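Local coordinates for protein enolase from the environmental genome shotgun sequencing of the Sargasso Sea (PDB 2QGY) that is of unproven function but belongs to the enolase superfamily and binds magnesium, so it probably acts on a carboxylate substrate by abstracting an alpha proton, at residues I168-M173 and I181-K186; D152-I157 and E185-I190. All coordinates share one frame; numbering follows the deposited sequence.

Contact 1. Residues I168-M173 and I181-K186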
# COMPACT_ATOMS: atom_id res chain seq x y z
N ILE A 168 26.06 14.86 3.33
CA ILE A 168 25.78 13.90 4.40
C ILE A 168 24.36 14.16 4.91
O ILE A 168 23.98 15.32 5.15
CB ILE A 168 26.80 14.02 5.58
CG1 ILE A 168 28.18 13.53 5.12
CG2 ILE A 168 26.35 13.19 6.80
CD1 ILE A 168 29.33 13.84 6.10
N LYS A 169 23.57 13.09 5.02
CA LYS A 169 22.24 13.20 5.61
C LYS A 169 22.21 12.65 7.04
O LYS A 169 22.64 11.54 7.28
CB LYS A 169 21.17 12.54 4.71
CG LYS A 169 19.77 12.81 5.22
CD LYS A 169 18.66 12.39 4.26
CE LYS A 169 18.57 10.85 4.11
NZ LYS A 169 17.62 10.44 2.99
N ILE A 170 21.74 13.46 7.99
CA ILE A 170 21.60 13.03 9.38
C ILE A 170 20.15 13.05 9.86
O ILE A 170 19.26 13.60 9.19
CB ILE A 170 22.46 13.93 10.31
CG1 ILE A 170 22.02 15.39 10.17
CG2 ILE A 170 23.97 13.78 9.98
CD1 ILE A 170 22.53 16.31 11.24
N TYR A 171 19.92 12.43 11.01
CA TYR A 171 18.60 12.35 11.62
C TYR A 171 18.65 13.08 12.96
O TYR A 171 18.97 12.47 13.99
CB TYR A 171 18.18 10.88 11.80
CG TYR A 171 17.88 10.15 10.50
CD1 TYR A 171 16.57 9.77 10.18
CD2 TYR A 171 18.90 9.82 9.63
CE1 TYR A 171 16.30 9.08 8.96
CE2 TYR A 171 18.63 9.15 8.43
CZ TYR A 171 17.33 8.80 8.11
OH TYR A 171 17.08 8.11 6.93
N PRO A 172 18.37 14.39 12.95
CA PRO A 172 18.68 15.28 14.08
C PRO A 172 17.58 15.38 15.14
O PRO A 172 17.78 16.07 16.14
CB PRO A 172 18.89 16.63 13.39
CG PRO A 172 17.86 16.60 12.28
CD PRO A 172 17.80 15.15 11.82
N MET A 173 16.44 14.71 14.96
CA MET A 173 15.39 14.83 16.00
C MET A 173 15.68 13.92 17.18
O MET A 173 15.39 12.72 17.15
CB MET A 173 13.98 14.58 15.44
CG MET A 173 13.57 15.55 14.34
SD MET A 173 13.57 17.36 14.71
CE MET A 173 11.90 17.62 15.26
N ILE A 181 19.49 20.56 18.20
CA ILE A 181 20.24 21.68 17.62
C ILE A 181 21.76 21.56 17.87
O ILE A 181 22.55 21.77 16.94
CB ILE A 181 19.66 23.06 18.10
CG1 ILE A 181 18.23 23.25 17.58
CG2 ILE A 181 20.55 24.22 17.66
CD1 ILE A 181 18.12 23.42 16.03
N GLN A 182 22.14 21.22 19.11
CA GLN A 182 23.53 20.94 19.46
C GLN A 182 24.16 19.93 18.52
O GLN A 182 25.29 20.11 18.06
CB GLN A 182 23.65 20.41 20.90
CG GLN A 182 24.06 21.46 21.90
CD GLN A 182 25.09 22.44 21.34
OE1 GLN A 182 26.23 22.07 21.05
NE2 GLN A 182 24.67 23.70 21.16
N PHE A 183 23.39 18.89 18.24
CA PHE A 183 23.81 17.88 17.29
C PHE A 183 24.06 18.47 15.90
O PHE A 183 25.11 18.20 15.31
CB PHE A 183 22.79 16.74 17.24
CG PHE A 183 23.17 15.63 16.31
CD1 PHE A 183 24.46 15.11 16.31
CD2 PHE A 183 22.24 15.13 15.40
CE1 PHE A 183 24.83 14.09 15.44
CE2 PHE A 183 22.59 14.10 14.53
CZ PHE A 183 23.89 13.58 14.54
N VAL A 184 23.14 19.28 15.39
CA VAL A 184 23.34 19.90 14.06
C VAL A 184 24.56 20.81 14.08
O VAL A 184 25.35 20.82 13.13
CB VAL A 184 22.07 20.65 13.54
CG1 VAL A 184 22.32 21.22 12.17
CG2 VAL A 184 20.85 19.72 13.49
N GLU A 185 24.72 21.57 15.16
CA GLU A 185 25.84 22.50 15.29
C GLU A 185 27.19 21.80 15.23
O GLU A 185 28.07 22.19 14.44
CB GLU A 185 25.72 23.33 16.57
CG GLU A 185 26.72 24.49 16.63
CD GLU A 185 26.59 25.31 17.89
OE1 GLU A 185 25.67 25.05 18.70
OE2 GLU A 185 27.42 26.23 18.07
N LYS A 186 27.36 20.77 16.06
CA LYS A 186 28.56 19.94 16.07
C LYS A 186 28.84 19.31 14.71
O LYS A 186 29.99 19.25 14.26
CB LYS A 186 28.47 18.88 17.17
CG LYS A 186 28.47 19.51 18.57
CD LYS A 186 27.70 18.68 19.61
CE LYS A 186 28.62 17.93 20.57
NZ LYS A 186 27.88 17.62 21.82
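F183 and I170 reach toward each other, tip to tip, where helix 177-191 packs on strand 168-170 and the turn after it. I170 CD1 lies 4.0 Å from F183 CE2, oblique to the ring. F183 CG is anti to the backbone N (chi1 -178°), on the side of the helix that faces I170 and P172. P172 meets the same ring from another position: its CA sits at the ring edge, in plane, 3.8 Å from F183 CD2. The tightest side-chain pair is P172 CB with V184 CG2, at 3.7 Å. I170 CD1 is more loosely placed against V184 CG2, at 4.4 Å. L199 of strand 197-200 also packs on I170, and this part is buried.

The outer side of helix 177-191 is polar and more exposed. There Q182 NE2 donates to E185 OE1 at 3.0 Å, with a bent N-H...O angle of 132°. Q182 is exposed and E185 partly so, and neither touches 168-173.

The strand belongs to the TIM-like barrel, and the contact joins the first two elements of the beta-alpha-beta unit 168-170, 177-191, 197-200. K169 faces the other way. Its NZ makes salt bridges to E226, a magnesium ligand, and to E328, and a hydrogen bond to Y139. The Y171 side chain comes to about 4 Å from the magnesium ion. Across the contact, I170, P172, F183 and V184 join helix and strand by apolar side-chain packing, with one polar atom, Y171 O, beside the ring at 4.0 Å from F183 CE2.

Contact 2. Residues D152-I157 and E185-I190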
# COMPACT_ATOMS: atom_id res chain seq x y z
N ASP A 152 29.00 8.79 19.12
CA ASP A 152 29.23 7.73 18.14
C ASP A 152 28.85 8.21 16.75
O ASP A 152 29.56 7.94 15.79
CB ASP A 152 28.44 6.46 18.50
CG ASP A 152 28.89 5.84 19.83
OD1 ASP A 152 30.09 5.99 20.19
OD2 ASP A 152 28.04 5.23 20.53
N TYR A 153 27.75 8.96 16.65
CA TYR A 153 27.36 9.53 15.36
C TYR A 153 28.41 10.52 14.85
O TYR A 153 28.80 10.45 13.69
CB TYR A 153 25.98 10.17 15.42
CG TYR A 153 24.88 9.19 15.15
CD1 TYR A 153 24.39 8.37 16.16
CD2 TYR A 153 24.33 9.08 13.87
CE1 TYR A 153 23.37 7.46 15.91
CE2 TYR A 153 23.30 8.18 13.61
CZ TYR A 153 22.83 7.37 14.63
OH TYR A 153 21.82 6.47 14.39
N LEU A 154 28.89 11.38 15.74
CA LEU A 154 29.92 12.37 15.37
C LEU A 154 31.20 11.77 14.78
O LEU A 154 31.70 12.27 13.78
CB LEU A 154 30.24 13.31 16.55
CG LEU A 154 29.08 14.15 17.05
CD1 LEU A 154 29.47 14.82 18.36
CD2 LEU A 154 28.61 15.19 16.03
N ARG A 155 31.70 10.69 15.38
CA ARG A 155 32.90 10.01 14.87
C ARG A 155 32.61 9.35 13.52
O ARG A 155 33.46 9.32 12.63
CB ARG A 155 33.43 8.98 15.88
CG ARG A 155 33.92 9.57 17.22
CD ARG A 155 34.25 8.48 18.28
NE ARG A 155 33.11 7.60 18.56
CZ ARG A 155 33.00 6.34 18.13
NH1 ARG A 155 33.98 5.79 17.40
NH2 ARG A 155 31.92 5.62 18.43
N GLN A 156 31.38 8.85 13.36
CA GLN A 156 30.96 8.31 12.06
C GLN A 156 30.83 9.42 11.03
O GLN A 156 31.13 9.22 9.86
CB GLN A 156 29.63 7.55 12.19
CG GLN A 156 29.21 6.76 10.92
CD GLN A 156 30.03 5.51 10.65
OE1 GLN A 156 31.11 5.32 11.21
NE2 GLN A 156 29.51 4.63 9.79
N ILE A 157 30.37 10.59 11.47
CA ILE A 157 30.25 11.74 10.57
C ILE A 157 31.64 12.27 10.17
O ILE A 157 31.82 12.69 9.04
CB ILE A 157 29.27 12.83 11.15
CG1 ILE A 157 27.83 12.32 11.06
CG2 ILE A 157 29.38 14.15 10.38
CD1 ILE A 157 26.97 12.73 12.21
N GLU A 185 24.72 21.57 15.16
CA GLU A 185 25.84 22.50 15.29
C GLU A 185 27.19 21.80 15.23
O GLU A 185 28.07 22.19 14.44
CB GLU A 185 25.72 23.33 16.57
CG GLU A 185 26.72 24.49 16.63
CD GLU A 185 26.59 25.31 17.89
OE1 GLU A 185 25.67 25.05 18.70
OE2 GLU A 185 27.42 26.23 18.07
N LYS A 186 27.36 20.77 16.06
CA LYS A 186 28.56 19.94 16.07
C LYS A 186 28.84 19.31 14.71
O LYS A 186 29.99 19.25 14.26
CB LYS A 186 28.47 18.88 17.17
CG LYS A 186 28.47 19.51 18.57
CD LYS A 186 27.70 18.68 19.61
CE LYS A 186 28.62 17.93 20.57
NZ LYS A 186 27.88 17.62 21.82
N VAL A 187 27.79 18.85 14.02
CA VAL A 187 27.99 18.28 12.69
C VAL A 187 28.55 19.31 11.72
O VAL A 187 29.50 19.05 10.99
CB VAL A 187 26.67 17.66 12.11
CG1 VAL A 187 26.86 17.31 10.66
CG2 VAL A 187 26.25 16.44 12.92
N ARG A 188 27.94 20.49 11.70
CA ARG A 188 28.37 21.59 10.83
C ARG A 188 29.84 21.98 11.11
O ARG A 188 30.58 22.35 10.20
CB ARG A 188 27.38 22.77 10.97
CG ARG A 188 27.53 23.90 9.95
CD ARG A 188 27.69 23.41 8.54
NE ARG A 188 26.45 23.45 7.78
CZ ARG A 188 26.30 22.92 6.57
NH1 ARG A 188 27.31 22.27 5.98
NH2 ARG A 188 25.13 23.02 5.95
N GLU A 189 30.28 21.82 12.36
CA GLU A 189 31.66 22.10 12.73
C GLU A 189 32.65 21.09 12.17
O GLU A 189 33.78 21.43 11.82
CB GLU A 189 31.80 22.15 14.25
CG GLU A 189 33.04 22.91 14.68
CD GLU A 189 33.83 22.18 15.74
OE1 GLU A 189 33.21 21.69 16.71
OE2 GLU A 189 35.08 22.12 15.59
N ILE A 190 32.22 19.83 12.11
CA ILE A 190 33.01 18.75 11.55
C ILE A 190 33.15 18.87 10.04
O ILE A 190 34.24 18.68 9.49
CB ILE A 190 32.38 17.37 11.90
CG1 ILE A 190 32.35 17.18 13.42
CG2 ILE A 190 33.11 16.24 11.19
CD1 ILE A 190 31.64 15.91 13.87
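L154 and I190 cross at about a right angle between helices 150-162 and 177-191. I190 CD1 is 3.8 Å from L154 CD2 and also 3.6 Å from the carbonyl O of L154. The other L154 methyl, CD1, rests 3.9 Å from K186 CE, on the aliphatic part of the lysine. V187 fills the inner side. Its CG2 touches I157 CD1 at 3.8 Å, and the two side chains again cross at about a right angle. I157 CG2, anti to the backbone N, meets the other V187 methyl, CG1, at 4.1 Å.

Beyond this shell, I170 of strand 168-170 and L197 pack on V187, and F183 packs on L154. The helix segments run nearly parallel, at 23°, with axes 10.2 Å apart. This is the usual side-by-side placing of neighbouring helices around a TIM barrel. Away from the interface, R155 NH2 and D152 OD1 form a salt bridge of 2.6 Å within helix 150-162. On the other helix, R188 bonds to the carbonyls of L195, G192 and F220. The contact between the helices is made mainly by aliphatic side chains, with the methylenes of K186 at its margin.

Contacts 1 and 2 have centres 8 Å apart and both end on helix 177-191, where they share E185 and K186. In chain order come helix 150-162, strand 168-170 and helix 177-191. Contact 2 joins the two helices, and contact 1 joins the second helix to the strand between them. The two meet directly: I157 CD1 is 3.9 Å from I170 CG2 and 4.0 Å from F183 CZ. Together they make one continuous apolar layer in the barrel domain. Contact 1 lies on the strand that leads to the magnesium side, whereas contact 2 lies farther out, in the surrounding ring of helices.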